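Local coordinates for protein aromatic-amino-acid aminotransferase (Burkholderia pseudomallei, PDB 4F4E) that probably transfers the amino group of aromatic amino acids such as tyrosine to 2-oxoglutarate, using pyridoxal 5'-phosphate bound covalently to a lysine, and works as a homodimer, at residues I235-D247 / W330-R342. Residues are numbered along the deposited sequence; the frame is centred on the assembly and turned at random. Where two conformers were deposited one is given.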
ATOM      1  N   ILE A 235       2.988  17.844  -2.714  1.00  7.98           N
ATOM      2  CA  ILE A 235       1.793  18.685  -2.474  1.00  8.07           C
ATOM      3  C   ILE A 235       0.776  17.917  -1.620  1.00  8.23           C
ATOM      4  O   ILE A 235      -0.112  17.209  -2.107  1.00  8.27           O
ATOM      5  CB  ILE A 235       1.216  19.261  -3.789  1.00  7.92           C
ATOM      6  CG1 ILE A 235       0.110  20.301  -3.517  1.00  7.99           C
ATOM      7  CG2 ILE A 235       0.798  18.138  -4.774  1.00  7.75           C
ATOM      8  CD1 ILE A 235      -0.306  21.113  -4.779  1.00  7.93           C
ATOM      9  N   ALA A 236       0.965  18.028  -0.308  1.00  8.53           N
ATOM     10  CA  ALA A 236       0.165  17.314   0.665  1.00  8.51           C
ATOM     11  C   ALA A 236      -0.943  18.191   1.272  1.00  9.11           C
ATOM     12  O   ALA A 236      -1.770  17.690   2.009  1.00  8.84           O
ATOM     13  CB  ALA A 236       1.060  16.767   1.760  1.00  8.26           C
ATOM     14  N   TYR A 237      -0.922  19.501   0.977  1.00  9.13           N
ATOM     15  CA  TYR A 237      -1.830  20.447   1.619  1.00  9.59           C
ATOM     16  C   TYR A 237      -2.533  21.391   0.639  1.00  9.61           C
ATOM     17  O   TYR A 237      -2.776  22.535   0.955  1.00 10.05           O
ATOM     18  CB  TYR A 237      -1.079  21.267   2.691  1.00  9.47           C
ATOM     19  CG  TYR A 237      -0.462  20.416   3.755  1.00  9.53           C
ATOM     20  CD1 TYR A 237      -1.206  19.987   4.862  1.00  9.86           C
ATOM     21  CD2 TYR A 237       0.901  20.074   3.701  1.00  9.63           C
ATOM     22  CE1 TYR A 237      -0.613  19.205   5.835  1.00  9.61           C
ATOM     23  CE2 TYR A 237       1.467  19.267   4.644  1.00  9.86           C
ATOM     24  CZ  TYR A 237       0.716  18.856   5.726  1.00  9.69           C
ATOM     25  OH  TYR A 237       1.286  18.063   6.681  1.00  9.62           O
ATOM     26  N   GLN A 238      -2.900  20.893  -0.544  1.00 10.10           N
ATOM     27  CA  GLN A 238      -3.574  21.714  -1.523  1.00 10.21           C
ATOM     28  C   GLN A 238      -4.916  22.128  -0.948  1.00 10.60           C
ATOM     29  O   GLN A 238      -5.760  21.291  -0.699  1.00 10.54           O
ATOM     30  CB  GLN A 238      -3.787  20.986  -2.854  1.00 10.32           C
ATOM     31  CG  GLN A 238      -4.347  21.898  -3.936  1.00 10.60           C
ATOM     32  CD  GLN A 238      -4.479  21.209  -5.287  1.00 10.93           C
ATOM     33  OE1 GLN A 238      -4.235  19.980  -5.418  1.00 11.46           O
ATOM     34  NE2 GLN A 238      -4.868  21.963  -6.274  1.00 10.94           N
ATOM     35  N   GLY A 239      -5.079  23.429  -0.741  1.00 11.31           N
ATOM     36  CA  GLY A 239      -6.280  23.994  -0.114  1.00 11.70           C
ATOM     37  C   GLY A 239      -6.074  24.587   1.263  1.00 11.69           C
ATOM     38  O   GLY A 239      -6.952  25.303   1.758  1.00 12.84           O
ATOM     39  N   PHE A 240      -4.943  24.290   1.904  1.00 11.03           N
ATOM     40  CA  PHE A 240      -4.696  24.844   3.252  1.00 11.41           C
ATOM     41  C   PHE A 240      -3.949  26.187   3.278  1.00 11.85           C
ATOM     42  O   PHE A 240      -3.760  26.769   4.368  1.00 11.45           O
ATOM     43  CB  PHE A 240      -3.965  23.837   4.132  1.00 11.40           C
ATOM     44  CG  PHE A 240      -4.826  22.690   4.558  1.00 11.31           C
ATOM     45  CD1 PHE A 240      -5.651  22.811   5.650  1.00 11.51           C
ATOM     46  CD2 PHE A 240      -4.839  21.511   3.848  1.00 11.16           C
ATOM     47  CE1 PHE A 240      -6.451  21.742   6.067  1.00 11.48           C
ATOM     48  CE2 PHE A 240      -5.611  20.460   4.263  1.00 11.43           C
ATOM     49  CZ  PHE A 240      -6.429  20.581   5.363  1.00 11.68           C
ATOM     50  N   GLY A 241      -3.435  26.611   2.135  1.00 11.68           N
ATOM     51  CA  GLY A 241      -2.580  27.793   2.082  1.00 12.40           C
ATOM     52  C   GLY A 241      -3.396  29.017   1.701  1.00 13.37           C
ATOM     53  O   GLY A 241      -3.804  29.814   2.558  1.00 13.78           O
ATOM     54  N   GLU A 242      -3.646  29.175   0.417  1.00 14.30           N
ATOM     55  CA  GLU A 242      -4.489  30.282  -0.030  1.00 15.29           C
ATOM     56  C   GLU A 242      -5.833  29.817  -0.590  1.00 14.80           C
ATOM     57  O   GLU A 242      -6.904  30.353  -0.242  1.00 14.50           O
ATOM     58  CB  GLU A 242      -3.741  31.100  -1.078  1.00 17.32           C
ATOM     59  CG  GLU A 242      -4.559  32.234  -1.676  1.00 19.68           C
ATOM     60  CD  GLU A 242      -4.886  33.333  -0.665  1.00 22.47           C
ATOM     61  OE1 GLU A 242      -4.207  33.476   0.409  1.00 23.80           O
ATOM     62  OE2 GLU A 242      -5.831  34.100  -0.973  1.00 26.10           O
ATOM     63  N   SER A 243      -5.779  28.883  -1.522  1.00 14.38           N
ATOM     64  CA  SER A 243      -6.972  28.326  -2.140  1.00 14.26           C
ATOM     65  C   SER A 243      -6.560  27.060  -2.844  1.00 13.90           C
ATOM     66  O   SER A 243      -5.387  26.835  -3.076  1.00 13.29           O
ATOM     67  CB  SER A 243      -7.575  29.291  -3.165  1.00 14.67           C
ATOM     68  OG  SER A 243      -6.659  29.521  -4.248  1.00 14.27           O
ATOM     69  N   ILE A 244      -7.530  26.248  -3.236  1.00 13.99           N
ATOM     70  CA  ILE A 244      -7.197  25.019  -3.974  1.00 14.37           C
ATOM     71  C   ILE A 244      -6.373  25.297  -5.216  1.00 15.15           C
ATOM     72  O   ILE A 244      -5.319  24.676  -5.402  1.00 14.77           O
ATOM     73  CB  ILE A 244      -8.451  24.199  -4.290  1.00 14.58           C
ATOM     74  CG1 ILE A 244      -8.997  23.591  -2.999  1.00 14.76           C
ATOM     75  CG2 ILE A 244      -8.176  23.092  -5.298  1.00 14.78           C
ATOM     76  CD1 ILE A 244     -10.490  23.296  -3.036  1.00 15.58           C
ATOM     77  N   GLU A 245      -6.817  26.254  -6.030  1.00 16.44           N
ATOM     78  CA  GLU A 245      -6.124  26.607  -7.248  1.00 17.56           C
ATOM     79  C   GLU A 245      -4.767  27.298  -6.984  1.00 15.65           C
ATOM     80  O   GLU A 245      -3.769  26.919  -7.580  1.00 14.59           O
ATOM     81  CB  GLU A 245      -7.024  27.459  -8.183  1.00 21.40           C
ATOM     82  CG  GLU A 245      -8.216  26.669  -8.752  1.00 25.02           C
ATOM     83  CD  GLU A 245      -7.800  25.508  -9.704  1.00 28.75           C
ATOM     84  OE1 GLU A 245      -7.288  25.827 -10.819  1.00 31.88           O
ATOM     85  OE2 GLU A 245      -7.999  24.289  -9.346  1.00 30.68           O
ATOM     86  N   ALA A 246      -4.715  28.266  -6.071  1.00 14.99           N
ATOM     87  CA  ALA A 246      -3.486  29.014  -5.831  1.00 14.68           C
ATOM     88  C   ALA A 246      -2.413  28.095  -5.243  1.00 13.70           C
ATOM     89  O   ALA A 246      -1.207  28.272  -5.501  1.00 13.67           O
ATOM     90  CB  ALA A 246      -3.713  30.208  -4.884  1.00 14.75           C
ATOM     91  N   ASP A 247      -2.836  27.126  -4.446  1.00 12.75           N
ATOM     92  CA  ASP A 247      -1.868  26.252  -3.767  1.00 12.39           C
ATOM     93  C   ASP A 247      -1.159  25.335  -4.742  1.00 11.80           C
ATOM     94  O   ASP A 247      -0.118  24.739  -4.379  1.00 11.69           O
ATOM     95  CB  ASP A 247      -2.556  25.424  -2.677  1.00 11.99           C
ATOM     96  CG  ASP A 247      -2.949  26.251  -1.442  1.00 12.50           C
ATOM     97  OD1 ASP A 247      -2.612  27.476  -1.426  1.00 12.92           O
ATOM     98  OD2 ASP A 247      -3.549  25.676  -0.484  1.00 11.72           O
ATOM     99  N   TRP A 330     -17.165  19.883  -0.374  1.00 11.91           N
ATOM    100  CA  TRP A 330     -15.748  19.713  -0.046  1.00 11.29           C
ATOM    101  C   TRP A 330     -14.996  21.053  -0.038  1.00 11.26           C
ATOM    102  O   TRP A 330     -14.277  21.371   0.926  1.00 10.99           O
ATOM    103  CB  TRP A 330     -15.154  18.745  -1.039  1.00 10.85           C
ATOM    104  CG  TRP A 330     -13.679  18.676  -0.914  1.00 10.59           C
ATOM    105  CD1 TRP A 330     -12.941  18.328   0.212  1.00 10.07           C
ATOM    106  CD2 TRP A 330     -12.728  18.994  -1.943  1.00 10.40           C
ATOM    107  NE1 TRP A 330     -11.606  18.421  -0.070  1.00 10.34           N
ATOM    108  CE2 TRP A 330     -11.413  18.809  -1.357  1.00 10.03           C
ATOM    109  CE3 TRP A 330     -12.823  19.391  -3.293  1.00 10.73           C
ATOM    110  CZ2 TRP A 330     -10.227  19.003  -2.093  1.00 10.00           C
ATOM    111  CZ3 TRP A 330     -11.625  19.597  -4.015  1.00 10.45           C
ATOM    112  CH2 TRP A 330     -10.359  19.412  -3.424  1.00 10.07           C
ATOM    113  N   VAL A 331     -15.200  21.851  -1.083  1.00 11.61           N
ATOM    114  CA  VAL A 331     -14.478  23.159  -1.268  1.00 11.80           C
ATOM    115  C   VAL A 331     -14.818  24.058  -0.084  1.00 12.47           C
ATOM    116  O   VAL A 331     -13.929  24.692   0.543  1.00 12.25           O
ATOM    117  CB  VAL A 331     -14.825  23.827  -2.630  1.00 12.07           C
ATOM    118  CG1 VAL A 331     -14.350  25.261  -2.666  1.00 12.24           C
ATOM    119  CG2 VAL A 331     -14.183  23.043  -3.761  1.00 11.63           C
ATOM    120  N   GLN A 332     -16.092  24.053   0.286  1.00 13.37           N
ATOM    121  CA  GLN A 332     -16.534  24.885   1.376  1.00 15.08           C
ATOM    122  C   GLN A 332     -15.915  24.474   2.690  1.00 14.09           C
ATOM    123  O   GLN A 332     -15.390  25.310   3.436  1.00 13.66           O
ATOM    124  CB  GLN A 332     -18.061  24.857   1.476  1.00 17.60           C
ATOM    125  CG  GLN A 332     -18.633  25.729   2.588  1.00 20.96           C
ATOM    126  CD  GLN A 332     -20.141  25.823   2.478  1.00 23.46           C
ATOM    127  OE1 GLN A 332     -20.698  26.887   2.176  1.00 33.50           O
ATOM    128  NE2 GLN A 332     -20.807  24.716   2.679  1.00 25.85           N
ATOM    129  N   GLU A 333     -15.956  23.176   2.970  1.00 12.90           N
ATOM    130  CA  GLU A 333     -15.446  22.671   4.221  1.00 12.52           C
ATOM    131  C   GLU A 333     -13.911  22.801   4.349  1.00 11.44           C
ATOM    132  O   GLU A 333     -13.412  23.159   5.410  1.00 11.34           O
ATOM    133  CB  GLU A 333     -15.933  21.233   4.511  1.00 12.44           C
ATOM    134  CG  GLU A 333     -15.617  20.832   5.939  1.00 13.15           C
ATOM    135  CD  GLU A 333     -16.348  19.597   6.448  1.00 14.29           C
ATOM    136  OE1 GLU A 333     -16.107  19.280   7.644  1.00 16.07           O
ATOM    137  OE2 GLU A 333     -17.105  18.939   5.700  1.00 14.61           O
ATOM    138  N   LEU A 334     -13.185  22.534   3.268  1.00 11.01           N
ATOM    139  CA  LEU A 334     -11.758  22.663   3.291  1.00 10.73           C
ATOM    140  C   LEU A 334     -11.398  24.145   3.509  1.00 10.95           C
ATOM    141  O   LEU A 334     -10.440  24.494   4.220  1.00 10.59           O
ATOM    142  CB  LEU A 334     -11.210  22.162   1.968  1.00 10.82           C
ATOM    143  CG  LEU A 334      -9.690  22.237   1.834  1.00 10.43           C
ATOM    144  CD1 LEU A 334      -8.948  21.592   3.010  1.00 10.16           C
ATOM    145  CD2 LEU A 334      -9.357  21.608   0.507  1.00 10.72           C
ATOM    146  N   GLY A 335     -12.216  25.026   2.948  1.00 11.50           N
ATOM    147  CA  GLY A 335     -12.033  26.462   3.170  1.00 11.88           C
ATOM    148  C   GLY A 335     -12.254  26.882   4.613  1.00 12.46           C
ATOM    149  O   GLY A 335     -11.546  27.752   5.134  1.00 11.97           O
ATOM    150  N   GLU A 336     -13.233  26.249   5.267  1.00 13.20           N
ATOM    151  CA  GLU A 336     -13.497  26.502   6.700  1.00 14.14           C
ATOM    152  C   GLU A 336     -12.292  26.025   7.547  1.00 13.44           C
ATOM    153  O   GLU A 336     -11.896  26.696   8.495  1.00 12.96           O
ATOM    154  CB  GLU A 336     -14.790  25.815   7.136  1.00 15.18           C
ATOM    155  CG  GLU A 336     -16.006  26.434   6.475  1.00 17.03           C
ATOM    156  CD  GLU A 336     -17.253  25.608   6.654  1.00 18.88           C
ATOM    157  OE1 GLU A 336     -17.147  24.436   7.090  1.00 20.59           O
ATOM    158  OE2 GLU A 336     -18.338  26.094   6.303  1.00 21.27           O
ATOM    159  N   MET A 337     -11.694  24.917   7.160  1.00 13.19           N
ATOM    160  CA  MET A 337     -10.507  24.427   7.842  1.00 13.30           C
ATOM    161  C   MET A 337      -9.295  25.361   7.634  1.00 13.40           C
ATOM    162  O   MET A 337      -8.614  25.731   8.616  1.00 13.61           O
ATOM    163  CB  MET A 337     -10.203  22.988   7.420  1.00 14.16           C
ATOM    164  CG  MET A 337     -11.318  22.023   7.760  1.00 14.97           C
ATOM    165  SD  MET A 337     -11.168  20.479   6.861  1.00 18.67           S
ATOM    166  CE  MET A 337      -9.713  19.812   7.525  1.00 14.93           C
ATOM    167  N   ARG A 338      -9.056  25.766   6.381  1.00 12.61           N
ATOM    168  CA  ARG A 338      -8.056  26.787   6.077  1.00 13.34           C
ATOM    169  C   ARG A 338      -8.275  28.022   6.951  1.00 13.26           C
ATOM    170  O   ARG A 338      -7.354  28.529   7.580  1.00 12.96           O
ATOM    171  CB  ARG A 338      -8.111  27.187   4.602  1.00 13.87           C
ATOM    172  CG  ARG A 338      -7.106  28.240   4.197  1.00 15.31           C
ATOM    173  CD  ARG A 338      -7.154  28.502   2.697  1.00 17.11           C
ATOM    174  NE  ARG A 338      -8.448  28.984   2.216  1.00 19.00           N
ATOM    175  CZ  ARG A 338      -9.309  28.288   1.441  1.00 20.81           C
ATOM    176  NH1 ARG A 338      -9.108  27.009   1.037  1.00 20.38           N
ATOM    177  NH2 ARG A 338     -10.396  28.906   1.032  1.00 20.78           N
ATOM    178  N   ASP A 339      -9.504  28.509   6.972  1.00 13.28           N
ATOM    179  CA  ASP A 339      -9.790  29.761   7.669  1.00 14.34           C
ATOM    180  C   ASP A 339      -9.693  29.609   9.184  1.00 13.64           C
ATOM    181  O   ASP A 339      -9.336  30.579   9.872  1.00 13.66           O
ATOM    182  CB  ASP A 339     -11.171  30.262   7.276  1.00 15.11           C
ATOM    183  CG  ASP A 339     -11.228  30.841   5.825  1.00 16.49           C
ATOM    184  OD1 ASP A 339     -10.214  31.138   5.157  1.00 16.90           O
ATOM    185  OD2 ASP A 339     -12.350  31.029   5.405  1.00 18.18           O
ATOM    186  N   ARG A 340     -10.034  28.437   9.728  1.00 12.99           N
ATOM    187  CA  ARG A 340      -9.928  28.257  11.190  0.50 13.12           C
ATOM    188  C   ARG A 340      -8.472  28.305  11.611  1.00 12.99           C
ATOM    189  O   ARG A 340      -8.139  28.936  12.593  1.00 13.46           O
ATOM    190  CB  ARG A 340     -10.566  26.976  11.716  0.50 12.79           C
ATOM    191  CG  ARG A 340     -10.735  27.053  13.227  0.50 12.92           C
ATOM    192  CD  ARG A 340     -10.818  25.694  13.861  0.50 12.74           C
ATOM    193  NE  ARG A 340      -9.563  24.971  13.764  0.50 12.36           N
ATOM    194  CZ  ARG A 340      -9.440  23.697  14.082  0.50 12.22           C
ATOM    195  NH1 ARG A 340     -10.517  23.012  14.508  0.50 11.88           N
ATOM    196  NH2 ARG A 340      -8.258  23.117  13.979  0.50 11.88           N
ATOM    197  N   ILE A 341      -7.591  27.677  10.841  1.00 12.30           N
ATOM    198  CA  ILE A 341      -6.165  27.755  11.128  1.00 11.93           C
ATOM    199  C   ILE A 341      -5.676  29.192  11.151  1.00 12.24           C
ATOM    200  O   ILE A 341      -4.920  29.576  12.028  1.00 11.76           O
ATOM    201  CB  ILE A 341      -5.317  26.893  10.152  1.00 11.38           C
ATOM    202  CG1 ILE A 341      -5.625  25.399  10.318  1.00 11.44           C
ATOM    203  CG2 ILE A 341      -3.818  27.191  10.342  1.00 11.20           C
ATOM    204  CD1 ILE A 341      -5.062  24.561   9.134  1.00 11.19           C
ATOM    205  N   ARG A 342      -6.085  29.975  10.166  1.00 12.85           N
ATOM    206  CA  ARG A 342      -5.717  31.389  10.086  1.00 13.94           C
ATOM    207  C   ARG A 342      -6.233  32.156  11.310  1.00 13.94           C
ATOM    208  O   ARG A 342      -5.552  33.048  11.820  1.00 14.37           O
ATOM    209  CB  ARG A 342      -6.312  32.007   8.828  1.00 14.84           C
ATOM    210  CG  ARG A 342      -5.697  31.558   7.517  1.00 16.51           C
ATOM    211  CD  ARG A 342      -6.328  32.293   6.345  1.00 19.04           C
ATOM    212  NE  ARG A 342      -5.702  31.977   5.059  1.00 21.46           N
ATOM    213  CZ  ARG A 342      -6.074  32.517   3.899  1.00 24.12           C
ATOM    214  NH1 ARG A 342      -7.088  33.391   3.838  1.00 27.28           N
ATOM    215  NH2 ARG A 342      -5.418  32.222   2.795  1.00 24.69           N
TER
HETATM  216  O   HOH W   1      -4.598  27.767   6.745  1.00 16.58           O
HETATM  217  O   HOH W   2      -3.565  30.219   5.213  1.00 26.51           O
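Phe-240 lays one face of its ring against Leu-334, whose CD1 stands 3.8 Å from the ring centroid in a CH-pi contact. This is where the loop after strand 230-235, in the large domain of a class I aminotransferase, meets the long helix 324-354. Met-337 CE reaches the edge of the same ring, and Ile-341 CD1 comes obliquely to its CD1. One helix turn before Leu-334, Trp-330 takes Ile-244 CD1 over its six-membered ring, 3.9 Å from CH2, with Val-331 CG2 on the same methyl. Trp-330 also donates through NE1 to Ser-270 O, next to the cofactor-bearing residue 269, and Tyr-237 OH is hydrogen-bonded to O3 of that cofactor, so the contact borders the active site.

Tyr-237 to Phe-240 form a type II turn with Gly-239 in its third position. Asp-247 ties the loop together: OD2 accepts from Gly-239 N and Gly-241 N, and OD1 takes Glu-242 N on its syn lone pair. A bend at chi3 (61°) turns the guanidinium of Arg-338 edge-on to Gly-239 O; the NH1 bond is 2.8 Å and nearly straight (168°). Glu-242 O lies over one guanidinium face. Arg-342, extended from CG to NE, points an N-H of NH2 at a lone pair of Gly-241 O, 2.9 Å away, and also salt-bridges Glu-242 OE1, though that hydrogen bond is weak. A water also links Gly-241 O to Arg-342 NE, donating to the former and accepting from the latter at 2.8 Å.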